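Local coordinates for transcriptional regulator (GntR family) (Enterococcus faecalis, PDB 3DDV), which probably regulates transcription as a GntR-family repressor or activator, its UTRA domain responding to a small effector molecule, at residues R9-F14 with R36-R41; L26-E31 with S54-L59; C49-S54 with E128-Q133; G81-H86 with Y120-L125; S87-S92 with L113-V118. One frame throughout, in Å; residues are numbered along the deposited sequence.

Contact 1: residues R9-F14 with R36-R41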
# COMPACT_ATOMS: atom_id res chain seq x y z
N ARG B 9 2.72 13.77 -36.33
CA ARG B 9 2.75 15.16 -36.80
C ARG B 9 3.56 16.04 -35.82
O ARG B 9 3.19 16.19 -34.64
CB ARG B 9 1.29 15.64 -36.90
CG ARG B 9 1.09 17.05 -37.44
CD ARG B 9 -0.17 17.72 -36.89
NE ARG B 9 0.10 19.14 -36.63
CZ ARG B 9 -0.61 19.94 -35.85
NH1 ARG B 9 -1.69 19.51 -35.20
NH2 ARG B 9 -0.24 21.21 -35.70
N THR B 10 4.66 16.63 -36.28
CA THR B 10 5.38 17.59 -35.45
C THR B 10 4.66 18.91 -35.38
O THR B 10 4.66 19.65 -36.32
CB THR B 10 6.79 17.86 -35.97
OG1 THR B 10 7.44 16.63 -36.27
CG2 THR B 10 7.59 18.53 -34.92
N VAL B 11 4.05 19.21 -34.26
CA VAL B 11 3.43 20.50 -33.97
C VAL B 11 4.39 21.68 -33.74
O VAL B 11 4.07 22.82 -34.04
CB VAL B 11 2.60 20.34 -32.70
CG1 VAL B 11 2.19 21.71 -32.09
CG2 VAL B 11 1.42 19.45 -32.99
N SER B 12 5.54 21.45 -33.11
CA SER B 12 6.57 22.48 -33.05
C SER B 12 7.97 21.89 -32.85
O SER B 12 8.13 20.74 -32.49
CB SER B 12 6.28 23.51 -31.97
OG SER B 12 6.33 22.88 -30.74
N TYR B 13 8.98 22.72 -33.09
CA TYR B 13 10.32 22.22 -33.16
C TYR B 13 11.27 23.41 -33.18
O TYR B 13 11.33 24.14 -34.14
CB TYR B 13 10.46 21.39 -34.44
CG TYR B 13 11.74 20.62 -34.57
CD1 TYR B 13 11.86 19.35 -34.06
CD2 TYR B 13 12.81 21.15 -35.22
CE1 TYR B 13 13.03 18.63 -34.19
CE2 TYR B 13 13.98 20.43 -35.37
CZ TYR B 13 14.08 19.17 -34.85
OH TYR B 13 15.24 18.45 -35.00
N PHE B 14 12.00 23.60 -32.10
CA PHE B 14 12.90 24.72 -31.98
C PHE B 14 13.82 24.62 -30.78
O PHE B 14 13.55 23.91 -29.80
CB PHE B 14 12.13 26.02 -31.92
CG PHE B 14 11.22 26.14 -30.74
CD1 PHE B 14 9.87 26.04 -30.89
CD2 PHE B 14 11.74 26.43 -29.47
CE1 PHE B 14 9.03 26.17 -29.80
CE2 PHE B 14 10.90 26.57 -28.38
CZ PHE B 14 9.55 26.46 -28.54
N ARG B 36 13.56 21.43 -28.41
CA ARG B 36 12.29 21.16 -27.82
C ARG B 36 11.36 20.89 -28.92
O ARG B 36 11.28 21.68 -29.86
CB ARG B 36 11.80 22.38 -27.10
CG ARG B 36 10.78 22.03 -26.07
CD ARG B 36 9.58 22.92 -26.12
NE ARG B 36 9.02 22.91 -24.81
CZ ARG B 36 9.53 23.57 -23.77
NH1 ARG B 36 10.63 24.37 -23.92
NH2 ARG B 36 8.92 23.45 -22.58
N MET B 37 10.70 19.75 -28.85
CA MET B 37 9.80 19.33 -29.92
C MET B 37 8.52 18.74 -29.36
O MET B 37 8.50 18.12 -28.29
CB MET B 37 10.49 18.40 -30.91
CG MET B 37 10.81 16.99 -30.47
SD MET B 37 11.19 15.94 -31.92
CE MET B 37 9.54 15.58 -32.54
N GLU B 38 7.43 19.05 -30.05
CA GLU B 38 6.09 18.68 -29.65
C GLU B 38 5.49 17.91 -30.78
O GLU B 38 5.68 18.29 -31.93
CB GLU B 38 5.24 19.91 -29.46
CG GLU B 38 5.52 20.60 -28.19
CD GLU B 38 4.82 21.91 -28.05
OE1 GLU B 38 4.01 22.30 -28.93
OE2 GLU B 38 5.12 22.55 -27.05
N ARG B 39 4.73 16.88 -30.46
CA ARG B 39 4.37 15.91 -31.47
C ARG B 39 3.05 15.20 -31.10
O ARG B 39 2.86 14.85 -29.95
CB ARG B 39 5.53 14.93 -31.52
CG ARG B 39 5.47 13.86 -32.53
CD ARG B 39 5.82 12.46 -31.91
NE ARG B 39 7.24 12.31 -31.55
CZ ARG B 39 8.22 12.02 -32.41
NH1 ARG B 39 7.98 11.86 -33.71
NH2 ARG B 39 9.47 11.92 -31.95
N ILE B 40 2.15 15.06 -32.07
CA ILE B 40 0.93 14.22 -31.94
C ILE B 40 1.10 12.93 -32.76
O ILE B 40 1.58 12.97 -33.88
CB ILE B 40 -0.33 14.98 -32.45
CG1 ILE B 40 -0.38 16.39 -31.85
CG2 ILE B 40 -1.56 14.22 -32.09
CD1 ILE B 40 -1.52 17.21 -32.30
N ARG B 41 0.74 11.79 -32.18
CA ARG B 41 0.70 10.49 -32.89
C ARG B 41 -0.73 9.99 -32.97
O ARG B 41 -1.56 10.23 -32.09
CB ARG B 41 1.55 9.42 -32.20
CG ARG B 41 3.00 9.91 -31.95
CD ARG B 41 3.97 8.85 -31.34
NE ARG B 41 4.57 8.07 -32.42
CZ ARG B 41 5.78 8.25 -32.98
NH1 ARG B 41 6.65 9.16 -32.53
NH2 ARG B 41 6.11 7.47 -34.00
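With S12 OG set between its own backbone N and carbonyl carbon (chi1 65°) and E38 CG turned beside its backbone N (chi1 -78°), the two side chains converge on one face of an antiparallel strand pair, and S12 OG gives a weak hydrogen bond of 3.0 Å to E38 OE1. E38 OE1 also lies 3.7 Å from V11 CG1. The other valine methyl, V11 CG2, packs at 3.7 Å on I40 CG1 and also sits over the centre of one face of the R9 guanidinium, whose chain runs alongside I40. These contacts surround a classic beta bulge: V11 and S12 both stand opposite E38, whose O takes weak bonds from V11 N (3.0 Å) and S12 N (3.4 Å), and the pairing shifts by one residue. Strand 8-16 pairs with strand 34-43 as an outermost strand of the chain's six-stranded antiparallel sheet. On the face opposite S12, Y13 CD1 touches M37 CB at 3.6 Å, and M37 SD lies in the ring plane at its edge, 5.1 Å from the Y13 centroid, a Met-aromatic contact. M37 CE covers the centre of one face of the R39 guanidinium, which is tied to E51 by a salt bridge and to the carbonyl of T69 by a hydrogen bond. Helix 65-70 packs on T10, Y13 and M37, while Y103 touches V11 and I40 on the other face.

Contact 2: residues L26-E31 with S54-L59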
# COMPACT_ATOMS: atom_id res chain seq x y z
N LEU B 26 17.60 17.25 -17.13
CA LEU B 26 18.60 16.99 -18.15
C LEU B 26 19.98 17.36 -17.62
O LEU B 26 20.99 17.14 -18.28
CB LEU B 26 18.27 17.75 -19.43
CG LEU B 26 17.09 17.26 -20.27
CD1 LEU B 26 16.92 18.13 -21.56
CD2 LEU B 26 17.27 15.80 -20.63
N GLN B 27 19.98 17.91 -16.40
CA GLN B 27 21.20 18.24 -15.68
C GLN B 27 22.00 19.15 -16.53
O GLN B 27 23.00 18.75 -17.10
CB GLN B 27 22.00 16.99 -15.32
CG GLN B 27 21.47 16.24 -14.12
CD GLN B 27 21.96 14.80 -14.16
OE1 GLN B 27 23.08 14.55 -14.60
NE2 GLN B 27 21.11 13.84 -13.73
N LEU B 28 21.51 20.38 -16.64
CA LEU B 28 22.04 21.35 -17.56
C LEU B 28 21.95 22.67 -16.87
O LEU B 28 21.06 22.92 -16.07
CB LEU B 28 21.19 21.42 -18.83
CG LEU B 28 21.11 20.28 -19.85
CD1 LEU B 28 20.00 20.61 -20.85
CD2 LEU B 28 22.41 20.08 -20.60
N GLY B 29 22.88 23.54 -17.20
CA GLY B 29 22.87 24.86 -16.64
C GLY B 29 21.95 25.71 -17.47
O GLY B 29 21.53 25.32 -18.60
N PRO B 30 21.65 26.92 -16.97
CA PRO B 30 20.87 27.78 -17.82
C PRO B 30 21.86 28.00 -18.93
O PRO B 30 23.07 27.76 -18.72
CB PRO B 30 20.70 29.04 -16.97
CG PRO B 30 21.96 29.07 -16.12
CD PRO B 30 22.14 27.61 -15.77
N GLU B 31 21.42 28.41 -20.10
CA GLU B 31 22.40 28.64 -21.18
C GLU B 31 22.87 27.42 -21.94
O GLU B 31 23.42 27.60 -23.00
CB GLU B 31 23.66 29.43 -20.70
CG GLU B 31 23.38 30.69 -19.84
CD GLU B 31 22.49 31.69 -20.58
OE1 GLU B 31 22.96 32.14 -21.65
OE2 GLU B 31 21.34 31.97 -20.12
N SER B 54 12.37 17.16 -24.81
CA SER B 54 13.48 18.07 -24.73
C SER B 54 14.81 17.31 -24.70
O SER B 54 15.02 16.47 -23.86
CB SER B 54 13.35 18.98 -23.50
OG SER B 54 12.39 20.00 -23.72
N ILE B 55 15.70 17.62 -25.64
CA ILE B 55 16.98 16.95 -25.79
C ILE B 55 18.08 18.03 -25.71
O ILE B 55 17.93 19.08 -26.27
CB ILE B 55 17.05 16.27 -27.18
CG1 ILE B 55 15.90 15.28 -27.30
CG2 ILE B 55 18.40 15.59 -27.40
CD1 ILE B 55 15.28 15.26 -28.62
N PRO B 56 19.17 17.77 -24.97
CA PRO B 56 20.27 18.69 -24.92
C PRO B 56 20.69 19.01 -26.33
O PRO B 56 20.85 18.07 -27.11
CB PRO B 56 21.35 17.89 -24.20
CG PRO B 56 20.59 16.99 -23.33
CD PRO B 56 19.40 16.59 -24.11
N TYR B 57 20.83 20.29 -26.69
CA TYR B 57 21.07 20.61 -28.09
C TYR B 57 22.45 20.15 -28.50
O TYR B 57 22.68 19.88 -29.65
CB TYR B 57 20.88 22.11 -28.43
CG TYR B 57 20.91 22.40 -29.92
CD1 TYR B 57 20.17 21.63 -30.78
CD2 TYR B 57 21.68 23.43 -30.47
CE1 TYR B 57 20.17 21.84 -32.15
CE2 TYR B 57 21.68 23.66 -31.87
CZ TYR B 57 20.90 22.83 -32.69
OH TYR B 57 20.80 22.92 -34.07
N SER B 58 23.39 20.08 -27.56
CA SER B 58 24.74 19.73 -27.95
C SER B 58 24.85 18.29 -28.41
O SER B 58 25.74 18.00 -29.16
CB SER B 58 25.66 19.90 -26.79
OG SER B 58 25.46 18.78 -25.97
N LEU B 59 23.99 17.38 -27.98
CA LEU B 59 24.07 15.99 -28.47
C LEU B 59 23.49 15.81 -29.84
O LEU B 59 23.53 14.69 -30.39
CB LEU B 59 23.31 15.00 -27.57
CG LEU B 59 23.65 15.01 -26.08
CD1 LEU B 59 22.51 14.37 -25.24
CD2 LEU B 59 25.01 14.36 -25.84
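S54, the first residue of 54-59 to meet the 26-31 segment, offers its carbonyl: L26 CD1 rests 3.4 Å from S54 O, and the second methyl, L26 CD2, is 4.0 Å from the same oxygen. The serine CB is also brushed by L26 CD1, at 4.2 Å, while its hydroxyl is engaged elsewhere, chiefly with E22 of helix 20-26. At I55 the side chain points away, and L26 CD1 reaches just its backbone N, 4.3 Å off. P56 then carries the rest of the contact. Its ring atom CD lies 3.9 Å from L26 CD1, the leucine and proline side chains meeting at a slant, and on the same ring P56 CB is approached by L28 CD2 at 4.3 Å. Beyond P56 the chain leaves strand 46-56 and turns, with a weak bond from L59 N back to P56 O. L26 is the last residue of helix 20-26, and L28 follows in the loop beyond its Schellman motif, in which Q27, at positive phi, is the C-prime residue. I34 of strand 34-43 and P126 and Y129 of strand 126-135 also pack against L26. No hydrogen bond links the two segments, so their contact is non-directional methyl packing on S54 and P56, to which the bond between E22 and S54 OG adds a polar tie from helix to strand.

Contact 3: residues C49-S54 with E128-Q133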
# COMPACT_ATOMS: atom_id res chain seq x y z
N CYS B 49 -1.99 10.51 -28.70
CA CYS B 49 -1.11 11.12 -27.72
C CYS B 49 -0.37 12.37 -28.18
O CYS B 49 -0.14 12.61 -29.35
CB CYS B 49 -0.11 10.06 -27.24
SG CYS B 49 1.16 9.61 -28.40
N PHE B 50 -0.01 13.17 -27.22
CA PHE B 50 0.76 14.39 -27.44
C PHE B 50 1.98 14.32 -26.56
O PHE B 50 1.88 14.07 -25.34
CB PHE B 50 -0.07 15.58 -27.01
CG PHE B 50 0.65 16.87 -27.10
CD1 PHE B 50 0.63 17.59 -28.27
CD2 PHE B 50 1.34 17.36 -26.03
CE1 PHE B 50 1.27 18.78 -28.37
CE2 PHE B 50 2.00 18.53 -26.14
CZ PHE B 50 1.96 19.25 -27.32
N GLU B 51 3.13 14.56 -27.15
CA GLU B 51 4.39 14.41 -26.46
C GLU B 51 5.25 15.67 -26.59
O GLU B 51 5.48 16.15 -27.67
CB GLU B 51 5.08 13.19 -27.07
CG GLU B 51 6.56 13.00 -26.78
CD GLU B 51 7.12 11.76 -27.43
OE1 GLU B 51 6.75 10.63 -26.94
OE2 GLU B 51 7.95 11.93 -28.38
N VAL B 52 5.74 16.18 -25.48
CA VAL B 52 6.80 17.19 -25.50
C VAL B 52 8.12 16.50 -25.21
O VAL B 52 8.27 15.81 -24.21
CB VAL B 52 6.58 18.30 -24.42
CG1 VAL B 52 7.57 19.42 -24.61
CG2 VAL B 52 5.21 18.79 -24.52
N ALA B 53 9.11 16.73 -26.04
CA ALA B 53 10.40 16.15 -25.79
C ALA B 53 11.48 17.23 -25.80
O ALA B 53 11.51 18.10 -26.66
CB ALA B 53 10.69 15.06 -26.79
N SER B 54 12.37 17.16 -24.81
CA SER B 54 13.48 18.07 -24.73
C SER B 54 14.81 17.31 -24.70
O SER B 54 15.02 16.47 -23.86
CB SER B 54 13.35 18.98 -23.50
OG SER B 54 12.39 20.00 -23.72
N GLU B 128 17.22 12.95 -22.61
CA GLU B 128 15.85 13.03 -23.03
C GLU B 128 15.00 13.39 -21.82
O GLU B 128 15.16 12.80 -20.75
CB GLU B 128 15.46 11.65 -23.51
CG GLU B 128 14.55 11.65 -24.62
CD GLU B 128 14.05 10.24 -25.06
OE1 GLU B 128 13.96 9.26 -24.22
OE2 GLU B 128 13.69 10.19 -26.27
N TYR B 129 14.09 14.35 -21.96
CA TYR B 129 13.06 14.55 -20.95
C TYR B 129 11.75 14.60 -21.69
O TYR B 129 11.49 15.49 -22.46
CB TYR B 129 13.30 15.85 -20.20
CG TYR B 129 12.21 16.21 -19.23
CD1 TYR B 129 11.56 15.23 -18.51
CD2 TYR B 129 11.86 17.52 -18.99
CE1 TYR B 129 10.58 15.54 -17.60
CE2 TYR B 129 10.88 17.85 -18.05
CZ TYR B 129 10.24 16.84 -17.38
OH TYR B 129 9.24 17.11 -16.48
N VAL B 130 10.92 13.60 -21.52
CA VAL B 130 9.81 13.40 -22.43
C VAL B 130 8.54 13.37 -21.62
O VAL B 130 8.49 12.76 -20.55
CB VAL B 130 9.99 12.11 -23.31
CG1 VAL B 130 8.88 11.98 -24.35
CG2 VAL B 130 11.38 12.12 -23.97
N ARG B 131 7.54 14.09 -22.09
CA ARG B 131 6.35 14.27 -21.27
C ARG B 131 5.20 14.04 -22.22
O ARG B 131 5.00 14.82 -23.18
CB ARG B 131 6.31 15.67 -20.70
CG ARG B 131 7.55 16.00 -19.85
CD ARG B 131 7.98 17.43 -20.00
NE ARG B 131 9.00 17.56 -21.01
CZ ARG B 131 9.53 18.72 -21.39
NH1 ARG B 131 9.12 19.86 -20.90
NH2 ARG B 131 10.46 18.74 -22.30
N THR B 132 4.51 12.94 -21.99
CA THR B 132 3.53 12.49 -22.89
C THR B 132 2.17 12.45 -22.24
O THR B 132 2.03 12.07 -21.09
CB THR B 132 3.88 11.15 -23.36
OG1 THR B 132 5.12 11.22 -24.03
CG2 THR B 132 2.81 10.65 -24.29
N GLN B 133 1.18 12.83 -23.02
CA GLN B 133 -0.16 12.90 -22.56
C GLN B 133 -1.04 12.05 -23.53
O GLN B 133 -1.21 12.39 -24.74
CB GLN B 133 -0.51 14.38 -22.60
CG GLN B 133 -1.25 14.86 -21.40
CD GLN B 133 -0.90 16.23 -21.00
OE1 GLN B 133 0.26 16.61 -21.03
NE2 GLN B 133 -1.90 16.99 -20.59
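Strands 49-54 and 128-133 form a regular antiparallel pairing in the middle of the six-stranded sheet, F50 facing Q133, V52 facing R131 and S54 facing Y129 in hydrogen-bonded pairs, and lie almost at the centre of the chain. Three pairs of backbone bonds hold the register, among them V52 N to R131 O at 2.8 Å. On the face of V52 and S54, R131 CG lies beside its backbone N (chi1 -58°), and bends farther out bring the guanidinium back over the neighbouring strand. There it is sandwiched: V52 CG1 stands 3.7 Å above one face, and Y129 CD2 is 3.4 Å from the plane on the opposite face. R131 NH2 gives weak hydrogen bonds to S54 OG, at 2.7 Å, and to Y129 O, at 3.4 Å; S54 OG is also hydrogen-bonded to E22. On the other face E51, with CG anti to its backbone N (chi1 165°), crosses V130 at a slant, E51 CG touching V130 CG1 at 3.5 Å, and E51 OE1 accepts a weak bond of 3.4 Å from T132 OG1. A53 CB meets V130 CG2 beside it. The side chain of Y129 comes about 3 Å from a bound magnesium ion. The weak bonds and a long, weak ion pair with E22 probably help to offset the buried R131 charge, while V52 CG1 and the Y129 ring fix the guanidinium's position and rotation.

Contact 4: residues G81-H86 with Y120-L125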
# COMPACT_ATOMS: atom_id res chain seq x y z
N GLY B 81 28.40 7.42 -30.27
CA GLY B 81 29.37 6.63 -29.54
C GLY B 81 28.95 6.69 -28.08
O GLY B 81 29.62 7.29 -27.25
N HIS B 82 27.77 6.14 -27.80
CA HIS B 82 27.25 6.00 -26.45
C HIS B 82 26.15 4.96 -26.57
O HIS B 82 25.60 4.73 -27.65
CB HIS B 82 26.59 7.27 -25.93
CG HIS B 82 27.54 8.33 -25.48
ND1 HIS B 82 27.53 9.60 -26.03
CD2 HIS B 82 28.48 8.34 -24.52
CE1 HIS B 82 28.46 10.34 -25.44
NE2 HIS B 82 29.04 9.60 -24.51
N LYS B 83 25.82 4.37 -25.43
CA LYS B 83 24.73 3.42 -25.39
C LYS B 83 23.60 3.96 -24.54
O LYS B 83 23.82 4.58 -23.50
CB LYS B 83 25.22 2.06 -24.85
CG LYS B 83 26.21 1.34 -25.77
CD LYS B 83 25.56 0.93 -27.12
CE LYS B 83 26.52 0.19 -28.05
NZ LYS B 83 25.89 -1.12 -28.40
N ILE B 84 22.40 3.74 -25.03
CA ILE B 84 21.20 4.07 -24.28
C ILE B 84 21.15 3.25 -22.97
O ILE B 84 21.03 2.03 -23.02
CB ILE B 84 19.93 3.83 -25.17
CG1 ILE B 84 19.95 4.81 -26.37
CG2 ILE B 84 18.64 3.95 -24.31
CD1 ILE B 84 18.75 4.71 -27.29
N GLY B 85 21.26 3.92 -21.82
CA GLY B 85 21.26 3.23 -20.52
C GLY B 85 19.88 3.12 -19.86
O GLY B 85 18.90 2.72 -20.48
N HIS B 86 19.81 3.51 -18.59
CA HIS B 86 18.55 3.40 -17.86
C HIS B 86 17.53 4.43 -18.29
O HIS B 86 17.87 5.45 -18.91
CB HIS B 86 18.83 3.54 -16.35
CG HIS B 86 19.64 2.40 -15.80
ND1 HIS B 86 20.65 2.59 -14.87
CD2 HIS B 86 19.63 1.08 -16.09
CE1 HIS B 86 21.21 1.42 -14.60
NE2 HIS B 86 20.61 0.49 -15.34
N TYR B 120 18.73 7.98 -19.96
CA TYR B 120 20.14 8.24 -19.71
C TYR B 120 21.05 7.40 -20.58
O TYR B 120 20.69 6.29 -20.99
CB TYR B 120 20.46 7.94 -18.25
CG TYR B 120 19.63 8.69 -17.27
CD1 TYR B 120 20.11 9.84 -16.67
CD2 TYR B 120 18.37 8.26 -16.93
CE1 TYR B 120 19.35 10.55 -15.75
CE2 TYR B 120 17.59 8.96 -16.03
CZ TYR B 120 18.09 10.09 -15.44
OH TYR B 120 17.32 10.78 -14.55
N PHE B 121 22.26 7.88 -20.82
CA PHE B 121 23.26 6.99 -21.39
C PHE B 121 23.78 6.01 -20.33
O PHE B 121 23.73 6.28 -19.11
CB PHE B 121 24.42 7.79 -22.02
CG PHE B 121 24.04 8.48 -23.30
CD1 PHE B 121 23.20 7.86 -24.23
CD2 PHE B 121 24.50 9.75 -23.58
CE1 PHE B 121 22.86 8.49 -25.44
CE2 PHE B 121 24.16 10.39 -24.77
CZ PHE B 121 23.34 9.76 -25.71
N GLU B 122 24.30 4.87 -20.80
CA GLU B 122 25.02 3.96 -19.93
C GLU B 122 26.03 4.70 -19.08
O GLU B 122 26.36 4.22 -18.03
CB GLU B 122 25.68 2.82 -20.71
CG GLU B 122 24.62 1.90 -21.31
CD GLU B 122 25.15 0.58 -21.83
OE1 GLU B 122 26.35 0.52 -22.18
OE2 GLU B 122 24.34 -0.39 -21.93
N ASN B 123 26.50 5.88 -19.48
CA ASN B 123 27.42 6.58 -18.62
C ASN B 123 26.77 7.54 -17.64
O ASN B 123 27.47 8.39 -17.05
CB ASN B 123 28.51 7.26 -19.44
CG ASN B 123 28.00 8.46 -20.25
OD1 ASN B 123 27.11 9.21 -19.82
ND2 ASN B 123 28.61 8.65 -21.42
N GLY B 124 25.45 7.45 -17.48
CA GLY B 124 24.73 8.34 -16.52
C GLY B 124 24.22 9.69 -17.02
O GLY B 124 23.50 10.37 -16.31
N LEU B 125 24.59 10.10 -18.23
CA LEU B 125 24.20 11.41 -18.82
C LEU B 125 22.75 11.38 -19.35
O LEU B 125 22.43 10.53 -20.20
CB LEU B 125 25.11 11.76 -20.00
CG LEU B 125 24.94 13.13 -20.69
CD1 LEU B 125 25.43 14.24 -19.80
CD2 LEU B 125 25.64 13.13 -22.11
O HOH W 1 27.38 5.65 -22.61
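H82 lies on F121 where strands 84-95 and 111-121 run out into loops, the second through a type I beta turn from F121 to G124. F121 CG lies anti to the carbonyl carbon, beside the backbone N (chi1 -72°), which starts the ring toward H82. The two rings form an offset stack, centroids 4.6 Å apart and planes at 16°, with H82 CB over the centre of the F121 ring, 3.7 Å from its centroid. F127 stacks on F121 as well. The N123 amide comes to the H82 ring with its plane perpendicular to it; its OD1 accepts from L125 N at 3.1 Å, an Asx turn. K83 and E122 lie side by side and point the same way, so that E122 OE1 touches K83 CB at 3.3 Å while K83 NZ stays 6.4 Å from E122 OE1. Between their backbones, E122 N bonds to K83 O at 2.8 Å. At the far end Y120 N donates to H86 O at 2.9 Å, and H86 O also lies in the plane of the Y120 ring at its edge, 3.5 Å from Y120 CD2.

Contact 5: residues S87-S92 with L113-V118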
# COMPACT_ATOMS: atom_id res chain seq x y z
N SER B 87 16.27 4.19 -17.97
CA SER B 87 15.26 5.24 -18.07
C SER B 87 14.34 5.14 -16.86
O SER B 87 14.33 4.13 -16.16
CB SER B 87 14.47 5.14 -19.38
OG SER B 87 13.58 4.05 -19.28
N ASN B 88 13.61 6.20 -16.58
CA ASN B 88 12.63 6.15 -15.52
C ASN B 88 11.37 6.97 -15.88
O ASN B 88 11.39 7.85 -16.72
CB ASN B 88 13.29 6.44 -14.17
CG ASN B 88 13.71 7.86 -14.01
OD1 ASN B 88 12.86 8.77 -13.99
ND2 ASN B 88 15.02 8.08 -13.87
N GLN B 89 10.25 6.58 -15.31
CA GLN B 89 8.96 7.02 -15.76
C GLN B 89 8.09 7.29 -14.56
O GLN B 89 8.17 6.60 -13.56
CB GLN B 89 8.31 5.92 -16.58
CG GLN B 89 8.77 5.86 -17.98
CD GLN B 89 8.36 4.58 -18.64
OE1 GLN B 89 8.35 3.53 -17.98
NE2 GLN B 89 8.04 4.63 -19.95
N THR B 90 7.24 8.29 -14.66
CA THR B 90 6.33 8.64 -13.58
C THR B 90 4.99 8.79 -14.23
O THR B 90 4.80 9.64 -15.10
CB THR B 90 6.75 9.93 -12.88
OG1 THR B 90 8.12 9.81 -12.49
CG2 THR B 90 5.91 10.21 -11.61
N ILE B 91 4.07 7.91 -13.84
CA ILE B 91 2.77 7.81 -14.46
C ILE B 91 1.72 8.42 -13.56
O ILE B 91 1.64 8.09 -12.41
CB ILE B 91 2.42 6.37 -14.71
CG1 ILE B 91 3.55 5.71 -15.50
CG2 ILE B 91 1.09 6.26 -15.46
CD1 ILE B 91 3.29 4.27 -15.70
N SER B 92 0.94 9.35 -14.10
CA SER B 92 -0.15 9.95 -13.33
C SER B 92 -1.32 10.16 -14.25
O SER B 92 -1.23 9.93 -15.44
CB SER B 92 0.29 11.29 -12.74
OG SER B 92 0.79 12.14 -13.76
N LEU B 113 -3.70 10.09 -19.37
CA LEU B 113 -2.66 9.32 -18.70
C LEU B 113 -1.39 10.04 -19.06
O LEU B 113 -1.05 10.16 -20.25
CB LEU B 113 -2.59 7.87 -19.19
CG LEU B 113 -1.47 7.13 -18.45
CD1 LEU B 113 -2.02 6.74 -17.08
CD2 LEU B 113 -0.94 5.98 -19.18
N ARG B 114 -0.68 10.48 -18.04
CA ARG B 114 0.51 11.26 -18.24
C ARG B 114 1.71 10.48 -17.89
O ARG B 114 1.80 9.94 -16.81
CB ARG B 114 0.53 12.48 -17.36
CG ARG B 114 1.66 13.41 -17.77
CD ARG B 114 1.48 14.78 -17.22
NE ARG B 114 2.03 14.76 -15.91
CZ ARG B 114 1.59 15.50 -14.90
NH1 ARG B 114 0.57 16.32 -15.08
NH2 ARG B 114 2.18 15.41 -13.69
N VAL B 115 2.66 10.47 -18.79
CA VAL B 115 3.93 9.83 -18.50
C VAL B 115 5.02 10.86 -18.70
O VAL B 115 5.12 11.44 -19.75
CB VAL B 115 4.21 8.64 -19.44
CG1 VAL B 115 5.49 7.92 -19.02
CG2 VAL B 115 3.05 7.75 -19.42
N ARG B 116 5.82 11.05 -17.68
CA ARG B 116 7.00 11.83 -17.80
C ARG B 116 8.17 10.90 -17.64
O ARG B 116 8.23 10.13 -16.69
CB ARG B 116 7.07 12.85 -16.68
CG ARG B 116 5.98 13.93 -16.66
CD ARG B 116 6.53 15.06 -15.94
NE ARG B 116 5.59 15.85 -15.16
CZ ARG B 116 4.95 16.91 -15.62
NH1 ARG B 116 5.06 17.30 -16.93
NH2 ARG B 116 4.17 17.56 -14.78
N GLN B 117 9.16 11.07 -18.49
CA GLN B 117 10.29 10.18 -18.52
C GLN B 117 11.61 10.90 -18.74
O GLN B 117 11.66 11.80 -19.54
CB GLN B 117 10.04 9.25 -19.66
CG GLN B 117 11.24 8.75 -20.36
CD GLN B 117 10.86 7.62 -21.33
OE1 GLN B 117 9.97 6.79 -21.07
NE2 GLN B 117 11.49 7.64 -22.47
N VAL B 118 12.65 10.50 -18.00
CA VAL B 118 14.04 10.85 -18.31
C VAL B 118 14.83 9.60 -18.71
O VAL B 118 14.69 8.57 -18.07
CB VAL B 118 14.76 11.47 -17.12
CG1 VAL B 118 16.17 11.84 -17.54
CG2 VAL B 118 14.02 12.65 -16.64
O HOH W 2 3.16 11.88 -14.82
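R114 lays its guanidinium against S92, whose OG stands 3.2 Å above the plane toward the rim, while R116 NH2 lies over the opposite face. The chain of R114 leaves with CG anti to the backbone N (chi1 -170°) and bends at chi3 (86°), which sets NE. A water ties this corner together: it donates to T90 O at 2.8 Å, accepts from R114 NE at 3.3 Å and is hydrogen-bonded to S92 OG. Across the sheet, on the face of Q89 and I91, the side chains of Q89 and Q117 run side by side, their amide planes 48° apart, and Q89 NE2 gives a weak bond to Q117 OE1 at 3.1 Å; Q117 NE2 bonds weakly to E128. Farther along, I91 CG2 packs on L113 CD1 at 3.5 Å, the two crossing at a slant. Antiparallel backbone bonds such as R114 N to S92 O, 2.7 Å, join the strands throughout. Strand 84-95 is outermost within the chain, but N88 to I91 pair antiparallel with a strand of the second subunit, so the sheet continues across the interface with it, where L113 packs on L113 of that subunit. The side chain of R116 is about 4 Å from a bound magnesium ion. Two guanidinium groups lying one over the other would probably make this spot locally positive, and the water and S92 OG put oxygen atoms next to R114.

Contacts 1, 3 and 5 lie across one antiparallel sheet, contact 3 in the middle with its centre 9 Å from each of the others. Backbone hydrogen bonds probably join them: M37 O to A53 N, 2.7 Å, links contacts 1 and 3, and V130 O to Q117 N, also 2.7 Å, links contacts 3 and 5. Contact 2 shares S54 with contact 3 and packs L26 on the start of 128-133. At the same end of the sheet, contact 4 meets contact 2 through L59 and L125. The bound magnesium ion sits beside contacts 3 and 5, its nearest side chains there being Y129, about 3 Å away, and R116, about 4 Å; R36 of contact 1 is about 6 Å off.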